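Local coordinates for putative iron-regulated protein A (Parabacteroides distasonis ATCC 8503, PDB 4ECG) that binds calcium ions and, as an imelysin-like member of the peptidase M75 family, is probably an iron-regulated protein and possibly a metalloendopeptidase, at residues Q189-Y192 with N193-K197; S206-A209 with E210-K214. All coordinates share one frame; numbering follows the deposited sequence.

Contact 1 (Q189-Y192 with N193-K197); sequences QDLY and NGWLK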
ATOM      1  N   GLN A 189     -13.822  -0.543  -6.744  1.00 47.95           N
ATOM      2  CA  GLN A 189     -14.844   0.363  -7.241  1.00 52.39           C
ATOM      3  C   GLN A 189     -15.205   1.375  -6.172  1.00 50.50           C
ATOM      4  O   GLN A 189     -15.290   2.551  -6.485  1.00 47.51           O
ATOM      5  CB  GLN A 189     -16.116  -0.374  -7.712  1.00 54.02           C
ATOM      6  CG  GLN A 189     -15.899  -1.099  -9.038  1.00 59.84           C
ATOM      7  CD  GLN A 189     -16.922  -2.194  -9.326  1.00 61.80           C
ATOM      8  OE1 GLN A 189     -17.742  -2.536  -8.461  1.00 61.10           O
ATOM      9  NE2 GLN A 189     -16.868  -2.763 -10.556  1.00 55.60           N
ATOM     10  N   ASP A 190     -15.421   0.936  -4.928  1.00 48.40           N
ATOM     11  CA  ASP A 190     -15.848   1.869  -3.896  1.00 50.40           C
ATOM     12  C   ASP A 190     -14.746   2.914  -3.642  1.00 49.79           C
ATOM     13  O   ASP A 190     -15.030   4.083  -3.492  1.00 50.63           O
ATOM     14  CB  ASP A 190     -16.328   1.156  -2.617  1.00 52.53           C
ATOM     15  CG  ASP A 190     -17.695   0.441  -2.808  1.00 55.24           C
ATOM     16  OD1 ASP A 190     -18.387   0.765  -3.774  1.00 62.96           O
ATOM     17  OD2 ASP A 190     -18.060  -0.464  -2.026  1.00 58.62           O
ATOM     18  N   LEU A 191     -13.498   2.493  -3.697  1.00 47.80           N
ATOM     19  CA  LEU A 191     -12.356   3.354  -3.439  1.00 48.34           C
ATOM     20  C   LEU A 191     -12.272   4.462  -4.483  1.00 48.60           C
ATOM     21  O   LEU A 191     -12.114   5.636  -4.144  1.00 50.15           O
ATOM     22  CB  LEU A 191     -11.059   2.500  -3.472  1.00 45.53           C
ATOM     23  CG  LEU A 191      -9.728   3.101  -3.050  1.00 45.03           C
ATOM     24  CD1 LEU A 191      -9.876   3.895  -1.741  1.00 46.44           C
ATOM     25  CD2 LEU A 191      -8.675   1.977  -2.922  1.00 43.64           C
ATOM     26  N   TYR A 192     -12.334   4.080  -5.752  1.00 48.81           N
ATOM     27  CA  TYR A 192     -12.166   5.038  -6.840  1.00 54.00           C
ATOM     28  C   TYR A 192     -13.398   5.931  -6.883  1.00 55.66           C
ATOM     29  O   TYR A 192     -13.238   7.160  -6.878  1.00 51.47           O
ATOM     30  CB  TYR A 192     -11.899   4.366  -8.196  1.00 52.74           C
ATOM     31  CG  TYR A 192     -11.971   5.287  -9.380  1.00 53.35           C
ATOM     32  CD1 TYR A 192     -10.986   6.238  -9.605  1.00 54.20           C
ATOM     33  CD2 TYR A 192     -13.029   5.219 -10.275  1.00 56.38           C
ATOM     34  CE1 TYR A 192     -11.046   7.103 -10.695  1.00 56.63           C
ATOM     35  CE2 TYR A 192     -13.085   6.068 -11.390  1.00 60.21           C
ATOM     36  CZ  TYR A 192     -12.088   7.010 -11.593  1.00 60.80           C
ATOM     37  OH  TYR A 192     -12.137   7.870 -12.667  1.00 65.50           O
ATOM     38  N   ASN A 193     -14.599   5.328  -6.869  1.00 53.94           N
ATOM     39  CA  ASN A 193     -15.842   6.122  -6.799  1.00 54.62           C
ATOM     40  C   ASN A 193     -15.924   7.004  -5.587  1.00 54.02           C
ATOM     41  O   ASN A 193     -16.394   8.099  -5.678  1.00 57.17           O
ATOM     42  CB  ASN A 193     -17.107   5.277  -6.876  1.00 54.21           C
ATOM     43  CG  ASN A 193     -17.247   4.569  -8.214  1.00 57.17           C
ATOM     44  OD1 ASN A 193     -16.823   5.069  -9.227  1.00 58.49           O
ATOM     45  ND2 ASN A 193     -17.791   3.371  -8.193  1.00 55.43           N
ATOM     46  N   GLY A 194     -15.470   6.535  -4.446  1.00 53.90           N
ATOM     47  CA  GLY A 194     -15.512   7.362  -3.245  1.00 54.00           C
ATOM     48  C   GLY A 194     -14.728   8.662  -3.414  1.00 52.57           C
ATOM     49  O   GLY A 194     -15.168   9.699  -2.988  1.00 53.78           O
ATOM     50  N   TRP A 195     -13.560   8.592  -4.038  1.00 52.37           N
ATOM     51  CA  TRP A 195     -12.788   9.779  -4.350  1.00 53.29           C
ATOM     52  C   TRP A 195     -13.437  10.587  -5.457  1.00 56.78           C
ATOM     53  O   TRP A 195     -13.540  11.806  -5.332  1.00 58.90           O
ATOM     54  CB  TRP A 195     -11.357   9.408  -4.751  1.00 51.96           C
ATOM     55  CG  TRP A 195     -10.460   9.206  -3.583  1.00 50.10           C
ATOM     56  CD1 TRP A 195     -10.402   8.110  -2.725  1.00 48.11           C
ATOM     57  CD2 TRP A 195      -9.469  10.123  -3.077  1.00 49.17           C
ATOM     58  NE1 TRP A 195      -9.485   8.317  -1.733  1.00 47.41           N
ATOM     59  CE2 TRP A 195      -8.880   9.487  -1.899  1.00 48.22           C
ATOM     60  CE3 TRP A 195      -9.036  11.340  -3.448  1.00 47.43           C
ATOM     61  CZ2 TRP A 195      -7.872  10.069  -1.196  1.00 50.72           C
ATOM     62  CZ3 TRP A 195      -8.024  11.918  -2.736  1.00 48.23           C
ATOM     63  CH2 TRP A 195      -7.430  11.288  -1.652  1.00 49.88           C
ATOM     64  N   LEU A 196     -13.870   9.916  -6.529  1.00 56.48           N
ATOM     65  CA  LEU A 196     -14.298  10.592  -7.744  1.00 58.82           C
ATOM     66  C   LEU A 196     -15.617  11.301  -7.581  1.00 61.71           C
ATOM     67  O   LEU A 196     -15.742  12.445  -8.037  1.00 59.81           O
ATOM     68  CB  LEU A 196     -14.372   9.660  -8.947  1.00 56.89           C
ATOM     69  CG  LEU A 196     -14.712  10.383 -10.280  1.00 63.23           C
ATOM     70  CD1 LEU A 196     -13.686  11.497 -10.574  1.00 59.80           C
ATOM     71  CD2 LEU A 196     -14.833   9.417 -11.469  1.00 58.44           C
ATOM     72  N   LYS A 197     -16.585  10.629  -6.959  1.00 62.22           N
ATOM     73  CA  LYS A 197     -17.942  11.168  -6.838  1.00 68.09           C
ATOM     74  C   LYS A 197     -18.647  10.927  -5.504  1.00 67.23           C
ATOM     75  O   LYS A 197     -19.768  11.396  -5.305  1.00 66.19           O
ATOM     76  CB  LYS A 197     -18.818  10.698  -8.011  1.00 75.39           C
ATOM     77  CG  LYS A 197     -19.133   9.208  -8.093  1.00 84.55           C
ATOM     78  CD  LYS A 197     -20.002   8.917  -9.349  1.00 95.07           C
ATOM     79  CE  LYS A 197     -20.961   7.712  -9.212  1.00 93.45           C
ATOM     80  NZ  LYS A 197     -20.314   6.442  -9.635  1.00 84.03           N
TER
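Tyr192 swings its ring away from its own backbone N (chi1 169°) and Leu196 does the same with CG (chi1 -175°), which lets the two side chains run side by side in the same direction, an i to i+4 pair on the last turns of the alpha-helix 171-196. The pair meets at the far end of the phenol: Leu196 CD2 lies 3.7 Å from Tyr192 CZ, while Leu196 CB sits over one face of the ring. A serine in place of Tyr192 would probably leave that methyl branch of Leu196 without its aromatic neighbour and take away the side chain's contact with Lys49 of helix 29-68. Asn193 meets the tyrosine obliquely, near the base of the ring, its amide plane turned 49° from it, with OD1 3.9 Å from Tyr192 CD2.

Behind these side chains the regular main-chain bonds continue. Asn193 N gives a fairly straight bond to Gln189 O (2.9 Å), and Leu196 N reaches Tyr192 O at 2.8 Å in the carbonyl plane. Gly194 N bonds to Asp190 O, continuing the same i to i+4 pattern. Lys197 is the first residue to leave helical geometry, although its N still bonds to Asn193 O.

The inward face belongs to Leu191 and Trp195, which pack against Tyr48 and Leu45 of helix 29-68 and against Val98, joining the helix end to the body of the imelysin fold. Trp195 N donates to Leu191 O, and the same carbonyl oxygen lies at the indole edge, near its plane, 3.3 Å from Trp195 CD1.

Contact 2 (S206-A209 with E210-K214); sequences SSYA and EAMKK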
ATOM      1  N   SER A 206     -19.870  12.396  -0.114  1.00 67.69           N
ATOM      2  CA  SER A 206     -19.567  13.207  -1.304  1.00 64.99           C
ATOM      3  C   SER A 206     -18.118  12.943  -1.798  1.00 59.14           C
ATOM      4  O   SER A 206     -17.361  12.196  -1.208  1.00 56.32           O
ATOM      5  CB  SER A 206     -19.799  14.686  -0.994  1.00 63.46           C
ATOM      6  OG  SER A 206     -18.933  15.138   0.038  1.00 64.82           O
ATOM      7  N   SER A 207     -17.750  13.547  -2.900  1.00 60.79           N
ATOM      8  CA  SER A 207     -16.445  13.298  -3.483  1.00 59.80           C
ATOM      9  C   SER A 207     -15.301  13.685  -2.544  1.00 56.53           C
ATOM     10  O   SER A 207     -15.281  14.776  -2.026  1.00 58.23           O
ATOM     11  CB  SER A 207     -16.329  14.075  -4.793  1.00 60.13           C
ATOM     12  OG  SER A 207     -15.001  14.043  -5.278  1.00 61.35           O
ATOM     13  N   TYR A 208     -14.351  12.784  -2.330  1.00 53.80           N
ATOM     14  CA  TYR A 208     -13.246  13.090  -1.429  1.00 51.47           C
ATOM     15  C   TYR A 208     -12.297  13.965  -2.166  1.00 52.76           C
ATOM     16  O   TYR A 208     -11.696  14.820  -1.549  1.00 53.76           O
ATOM     17  CB  TYR A 208     -12.528  11.835  -0.880  1.00 51.45           C
ATOM     18  CG  TYR A 208     -11.656  12.145   0.330  1.00 50.40           C
ATOM     19  CD1 TYR A 208     -12.200  12.231   1.590  1.00 47.92           C
ATOM     20  CD2 TYR A 208     -10.281  12.396   0.180  1.00 50.33           C
ATOM     21  CE1 TYR A 208     -11.397  12.544   2.687  1.00 49.51           C
ATOM     22  CE2 TYR A 208      -9.462  12.706   1.268  1.00 49.20           C
ATOM     23  CZ  TYR A 208     -10.025  12.785   2.530  1.00 50.90           C
ATOM     24  OH  TYR A 208      -9.215  13.118   3.629  1.00 53.56           O
ATOM     25  N   ALA A 209     -12.163  13.750  -3.485  1.00 54.21           N
ATOM     26  CA  ALA A 209     -11.257  14.554  -4.295  1.00 57.66           C
ATOM     27  C   ALA A 209     -11.677  16.015  -4.222  1.00 56.56           C
ATOM     28  O   ALA A 209     -10.824  16.911  -4.117  1.00 58.02           O
ATOM     29  CB  ALA A 209     -11.215  14.086  -5.762  1.00 54.60           C
ATOM     30  N   GLU A 210     -12.976  16.258  -4.305  1.00 58.88           N
ATOM     31  CA  GLU A 210     -13.481  17.612  -4.302  1.00 60.76           C
ATOM     32  C   GLU A 210     -13.306  18.243  -2.925  1.00 60.99           C
ATOM     33  O   GLU A 210     -12.855  19.387  -2.817  1.00 64.26           O
ATOM     34  CB  GLU A 210     -14.943  17.656  -4.756  1.00 70.85           C
ATOM     35  CG  GLU A 210     -15.155  17.404  -6.259  1.00 80.47           C
ATOM     36  CD  GLU A 210     -14.387  18.374  -7.193  1.00 97.15           C
ATOM     37  OE1 GLU A 210     -14.373  19.632  -6.940  1.00100.74           O
ATOM     38  OE2 GLU A 210     -13.799  17.864  -8.196  1.00 97.03           O
ATOM     39  N   ALA A 211     -13.628  17.510  -1.861  1.00 59.24           N
ATOM     40  CA  ALA A 211     -13.443  18.048  -0.515  1.00 57.61           C
ATOM     41  C   ALA A 211     -11.976  18.380  -0.315  1.00 58.84           C
ATOM     42  O   ALA A 211     -11.646  19.445   0.253  1.00 55.03           O
ATOM     43  CB  ALA A 211     -13.899  17.068   0.527  1.00 54.53           C
HETATM   44  N   MSE A 212     -11.069  17.516  -0.802  1.00 55.42           N
HETATM   45  CA  MSE A 212      -9.648  17.889  -0.711  1.00 55.61           C
HETATM   46  C   MSE A 212      -9.288  19.120  -1.562  1.00 61.47           C
HETATM   47  O   MSE A 212      -8.547  19.996  -1.072  1.00 59.64           O
HETATM   48  CB  MSE A 212      -8.686  16.733  -0.956  1.00 54.54           C
HETATM   49  CG  MSE A 212      -7.908  16.307   0.321  1.00 54.48           C
HETATM   50 SE   MSE A 212      -6.513  15.212  -0.210  0.75 61.25          SE
HETATM   51  CE  MSE A 212      -5.130  16.196   0.632  1.00 62.98           C
ATOM     52  N   LYS A 213      -9.787  19.222  -2.803  1.00 61.63           N
ATOM     53  CA  LYS A 213      -9.448  20.393  -3.629  1.00 63.56           C
ATOM     54  C   LYS A 213     -10.027  21.684  -3.023  1.00 65.28           C
ATOM     55  O   LYS A 213      -9.341  22.684  -2.985  1.00 62.64           O
ATOM     56  CB  LYS A 213      -9.798  20.183  -5.117  1.00 64.73           C
ATOM     57  CG  LYS A 213      -8.830  19.176  -5.791  1.00 64.86           C
ATOM     58  CD  LYS A 213      -8.903  19.058  -7.313  1.00 68.31           C
ATOM     59  CE  LYS A 213     -10.186  18.404  -7.781  1.00 69.74           C
ATOM     60  NZ  LYS A 213      -9.947  17.519  -8.935  1.00 72.41           N
ATOM     61  N   LYS A 214     -11.245  21.644  -2.483  1.00 65.72           N
ATOM     62  CA  LYS A 214     -11.863  22.846  -1.908  1.00 69.06           C
ATOM     63  C   LYS A 214     -11.276  23.258  -0.540  1.00 64.50           C
ATOM     64  O   LYS A 214     -11.224  24.429  -0.221  1.00 60.24           O
ATOM     65  CB  LYS A 214     -13.391  22.659  -1.793  1.00 77.93           C
ATOM     66  CG  LYS A 214     -14.136  22.890  -3.113  1.00 87.79           C
ATOM     67  CD  LYS A 214     -15.392  22.030  -3.251  1.00 95.88           C
ATOM     68  CE  LYS A 214     -16.420  22.342  -2.175  1.00100.85           C
ATOM     69  NZ  LYS A 214     -17.757  21.822  -2.580  1.00103.99           N
TER
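An N-cap starts the short helix 208-214 of this imelysin-family chain: Ser207, the residue just before the helix, turns its hydroxyl back over the first turn. OG is anti to the serine's own backbone nitrogen (chi1 170°), which sets it 3.2 Å from Glu210 N; this amide donates to it in a capping bond with an N-H...O angle of 159°. CG of Glu210 rests beside the same Ser207 OG at 3.5 Å, and Ser207 CB packs against the CB and CG of the glutamate. Ser207 OG is also hydrogen-bonded to Trp195 O, at the end of the preceding helix, so that one hydroxyl serves both helix ends.

The main chain then takes up the i to i+4 pattern at once. Ala211 N bonds to Ser207 O, and Met212 N to Tyr208 O at 2.9 Å, with Lys213 N to Ala209 O as the next in the series.

On the buried side, Tyr208 and Met212, a selenomethionine, cross one helical turn apart in a Met-aromatic contact. The selenium is 5.4 Å from the centroid of the Tyr208 ring and 67° off the ring normal, an oblique approach, while Met212 CG comes within 4.0 Å of Tyr208 CE2. Beyond this pair lies helix 225-233, where Leu231 meets the tyrosine and Ala228 and Met232 meet the selenomethionine. Ala209 faces Val40 and Leu45 of helix 29-68, tying the short helix to that long one.

Lys213 reaches toward helix 29-68, where its NZ forms a salt bridge with Asp41, and it makes a second, long one with Glu210, in which Lys213 NZ stands 3.9 Å from Glu210 OE2.

Overall arrangement
Contacts 1 and 2 follow each other along the chain, the first closing helix 171-196 and the second opening helix 208-214, with their centres 11 Å apart on the same side of the chain's centre. They meet directly: besides the cap's bond to Trp195, backbone hydrogen bonds link Gly194 with Tyr208 and Trp195 with Ala209, and the rings of Trp195 and Tyr208 pack edge-to-face. Both contacts lean on helix 29-68 and belong to the imelysin region of the chain. The chain therefore leaves one helix and starts the next in a single joined corner, with one calcium ion about 12 Å from the side chain of Leu191 and a different one about 9 Å from that of Tyr208.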